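Local coordinates for protein anthranilate-CoA ligase (PDB 4WV3) that belongs to the AMP-binding (ANL) superfamily of enzymes, pairing a large AMP-binding region with a smaller C-terminal domain, at residues K277-H282 with K306-V311. Numbering follows the deposited sequence.
Sequences KDFSQH and KEATGV
Phe279 reaches from its loop to the C-terminal part of helix 299-309 and sets the far end of its ring against Ala308 and Thr309. The contact is small, one buried aromatic ring meeting a helix, with no hydrogen bond across it. With CG of Phe279 anti to its backbone N and beside the carbonyl carbon (chi1 169°), the ring points CE2 and CZ at the helix. Phe279 CE2 comes within 3.8 Å of Ala308 CB, an apolar touch made obliquely to the ring. Thr309 approaches differently: its OG1 sits at the ring edge, near the ring plane, 3.9 Å from Phe279 CZ, and the two side chains cross at about a right angle. That hydroxyl is engaged elsewhere, in a hydrogen bond with the backbone O of Trp305 one turn earlier, so toward Phe279 it offers van der Waals contact. Gly310, with positive phi, is the first residue to leave helical backbone angles. Lys306 NZ donates to Gly310 O (2.6 Å) from above the carbonyl plane and also forms a salt bridge with Asp312. Trp305 also meets the Phe279 ring, their planes inclined at about 60°, while Leu252 of helix 248-258 and Ala273 and Leu274 of helix 267-274 add further apolar contacts. Phe279 thus joins the loop between helix 267-274 and strand 289-292 to helix 299-309, just ahead of strand 313-318.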
ATOM      1  N   LYS A 277       5.641  17.790  18.087  1.00 22.43           N
ATOM      2  CA  LYS A 277       5.928  18.172  19.465  1.00 21.54           C
ATOM      3  C   LYS A 277       4.700  17.977  20.350  1.00 24.49           C
ATOM      4  O   LYS A 277       4.818  17.825  21.565  1.00 19.32           O
ATOM      5  CB  LYS A 277       6.398  19.626  19.530  1.00 18.49           C
ATOM      6  CG  LYS A 277       5.335  20.634  19.132  1.00 22.42           C
ATOM      7  CD  LYS A 277       5.890  22.044  19.098  1.00 26.43           C
ATOM      8  CE  LYS A 277       4.818  23.043  18.695  1.00 28.21           C
ATOM      9  NZ  LYS A 277       5.384  24.402  18.473  1.00 41.86           N
ATOM     10  N   ASP A 278       3.524  17.979  19.730  1.00 22.82           N
ATOM     11  CA  ASP A 278       2.270  17.825  20.455  1.00 20.70           C
ATOM     12  C   ASP A 278       1.536  16.560  20.020  1.00 22.96           C
ATOM     13  O   ASP A 278       0.323  16.577  19.810  1.00 31.59           O
ATOM     14  CB  ASP A 278       1.380  19.050  20.240  1.00 25.50           C
ATOM     15  CG  ASP A 278       1.104  19.320  18.774  1.00 31.18           C
ATOM     16  OD1 ASP A 278       1.864  18.815  17.920  1.00 26.47           O
ATOM     17  OD2 ASP A 278       0.130  20.042  18.475  1.00 36.95           O
ATOM     18  N   PHE A 279       2.282  15.468  19.889  1.00 18.77           N
ATOM     19  CA  PHE A 279       1.716  14.196  19.454  1.00 19.00           C
ATOM     20  C   PHE A 279       0.669  13.668  20.429  1.00 29.95           C
ATOM     21  O   PHE A 279      -0.395  13.202  20.021  1.00 31.99           O
ATOM     22  CB  PHE A 279       2.824  13.155  19.267  1.00 17.39           C
ATOM     23  CG  PHE A 279       2.312  11.756  19.076  1.00 15.15           C
ATOM     24  CD1 PHE A 279       1.841  11.341  17.843  1.00 17.39           C
ATOM     25  CD2 PHE A 279       2.303  10.856  20.129  1.00 15.75           C
ATOM     26  CE1 PHE A 279       1.368  10.056  17.664  1.00 21.55           C
ATOM     27  CE2 PHE A 279       1.830   9.570  19.956  1.00 14.29           C
ATOM     28  CZ  PHE A 279       1.363   9.169  18.721  1.00 14.05           C
ATOM     29  N   SER A 280       0.977  13.746  21.719  1.00 26.76           N
ATOM     30  CA  SER A 280       0.120  13.176  22.752  1.00 20.97           C
ATOM     31  C   SER A 280      -1.137  14.006  23.006  1.00 27.32           C
ATOM     32  O   SER A 280      -2.030  13.582  23.741  1.00 27.91           O
ATOM     33  CB  SER A 280       0.904  12.997  24.053  1.00 23.12           C
ATOM     34  OG  SER A 280       1.451  14.227  24.490  1.00 32.98           O
ATOM     35  N   GLN A 281      -1.209  15.183  22.394  1.00 19.43           N
ATOM     36  CA  GLN A 281      -2.351  16.070  22.592  1.00 25.49           C
ATOM     37  C   GLN A 281      -3.606  15.571  21.879  1.00 27.13           C
ATOM     38  O   GLN A 281      -4.702  16.083  22.106  1.00 32.15           O
ATOM     39  CB  GLN A 281      -2.013  17.495  22.150  1.00 23.31           C
ATOM     40  CG  GLN A 281      -0.888  18.136  22.947  1.00 27.68           C
ATOM     41  CD  GLN A 281      -1.222  18.289  24.419  1.00 28.15           C
ATOM     42  OE1 GLN A 281      -2.388  18.419  24.795  1.00 30.07           O
ATOM     43  NE2 GLN A 281      -0.196  18.271  25.263  1.00 26.35           N
ATOM     44  N   HIS A 282      -3.441  14.570  21.022  1.00 23.23           N
ATOM     45  CA  HIS A 282      -4.573  13.972  20.322  1.00 22.42           C
ATOM     46  C   HIS A 282      -5.025  12.703  21.033  1.00 25.42           C
ATOM     47  O   HIS A 282      -4.200  11.907  21.485  1.00 24.32           O
ATOM     48  CB  HIS A 282      -4.201  13.654  18.873  1.00 23.78           C
ATOM     49  CG  HIS A 282      -3.595  14.807  18.137  1.00 25.68           C
ATOM     50  ND1 HIS A 282      -4.349  15.715  17.425  1.00 24.93           N
ATOM     51  CD2 HIS A 282      -2.305  15.196  17.996  1.00 19.14           C
ATOM     52  CE1 HIS A 282      -3.550  16.615  16.880  1.00 29.06           C
ATOM     53  NE2 HIS A 282      -2.305  16.323  17.211  1.00 24.19           N
ATOM     54  N   LYS A 306       4.789   2.425  20.915  1.00 18.30           N
ATOM     55  CA  LYS A 306       4.277   1.608  22.009  1.00 17.38           C
ATOM     56  C   LYS A 306       4.369   2.341  23.344  1.00 28.16           C
ATOM     57  O   LYS A 306       3.519   2.169  24.216  1.00 28.99           O
ATOM     58  CB  LYS A 306       5.042   0.286  22.087  1.00 15.56           C
ATOM     59  CG  LYS A 306       4.597  -0.638  23.209  1.00 18.92           C
ATOM     60  CD  LYS A 306       3.146  -1.052  23.039  1.00 22.93           C
ATOM     61  CE  LYS A 306       2.715  -2.017  24.129  1.00 21.59           C
ATOM     62  NZ  LYS A 306       1.297  -2.441  23.961  1.00 21.96           N
ATOM     63  N   GLU A 307       5.387   3.153  23.464  1.00 28.31           N
ATOM     64  CA  GLU A 307       5.687   3.874  24.647  1.00 31.14           C
ATOM     65  C   GLU A 307       4.879   5.163  24.753  1.00 29.27           C
ATOM     66  O   GLU A 307       4.685   5.661  25.805  1.00 26.48           O
ATOM     67  CB  GLU A 307       7.214   4.047  24.776  1.00 26.75           C
ATOM     68  CG  GLU A 307       7.855   2.957  25.624  1.00 32.93           C
ATOM     69  CD  GLU A 307       9.207   2.396  25.155  1.00 38.11           C
ATOM     70  OE1 GLU A 307      10.144   3.121  24.910  1.00 48.04           O
ATOM     71  OE2 GLU A 307       9.344   1.191  25.099  1.00 29.91           O
ATOM     72  N   ALA A 308       4.365   5.646  23.643  1.00 24.91           N
ATOM     73  CA  ALA A 308       3.610   6.892  23.572  1.00 26.15           C
ATOM     74  C   ALA A 308       2.110   6.643  23.488  1.00 30.90           C
ATOM     75  O   ALA A 308       1.308   7.513  23.828  1.00 31.34           O
ATOM     76  CB  ALA A 308       4.073   7.726  22.387  1.00 15.88           C
ATOM     77  N   THR A 309       1.731   5.452  23.037  1.00 27.31           N
ATOM     78  CA  THR A 309       0.326   5.144  22.819  1.00 21.43           C
ATOM     79  C   THR A 309      -0.123   3.942  23.644  1.00 25.87           C
ATOM     80  O   THR A 309      -1.268   3.877  24.092  1.00 18.74           O
ATOM     81  CB  THR A 309       0.044   4.873  21.326  1.00 20.81           C
ATOM     82  OG1 THR A 309       0.770   5.812  20.522  1.00 31.01           O
ATOM     83  CG2 THR A 309      -1.440   5.001  21.028  1.00 35.66           C
ATOM     84  N   GLY A 310       0.788   2.996  23.848  1.00 20.25           N
ATOM     85  CA  GLY A 310       0.461   1.761  24.537  1.00 21.69           C
ATOM     86  C   GLY A 310      -0.083   0.735  23.563  1.00 23.15           C
ATOM     87  O   GLY A 310      -0.359  -0.407  23.930  1.00 19.64           O
ATOM     88  N   VAL A 311      -0.230   1.152  22.310  1.00 20.63           N
ATOM     89  CA  VAL A 311      -0.796   0.304  21.270  1.00 17.52           C
ATOM     90  C   VAL A 311       0.289  -0.396  20.458  1.00 18.20           C
ATOM     91  O   VAL A 311       1.228   0.238  19.979  1.00 20.00           O
ATOM     92  CB  VAL A 311      -1.698   1.117  20.319  1.00 14.39           C
ATOM     93  CG1 VAL A 311      -2.147   0.264  19.145  1.00 18.26           C
ATOM     94  CG2 VAL A 311      -2.897   1.666  21.072  1.00 15.39           C
TER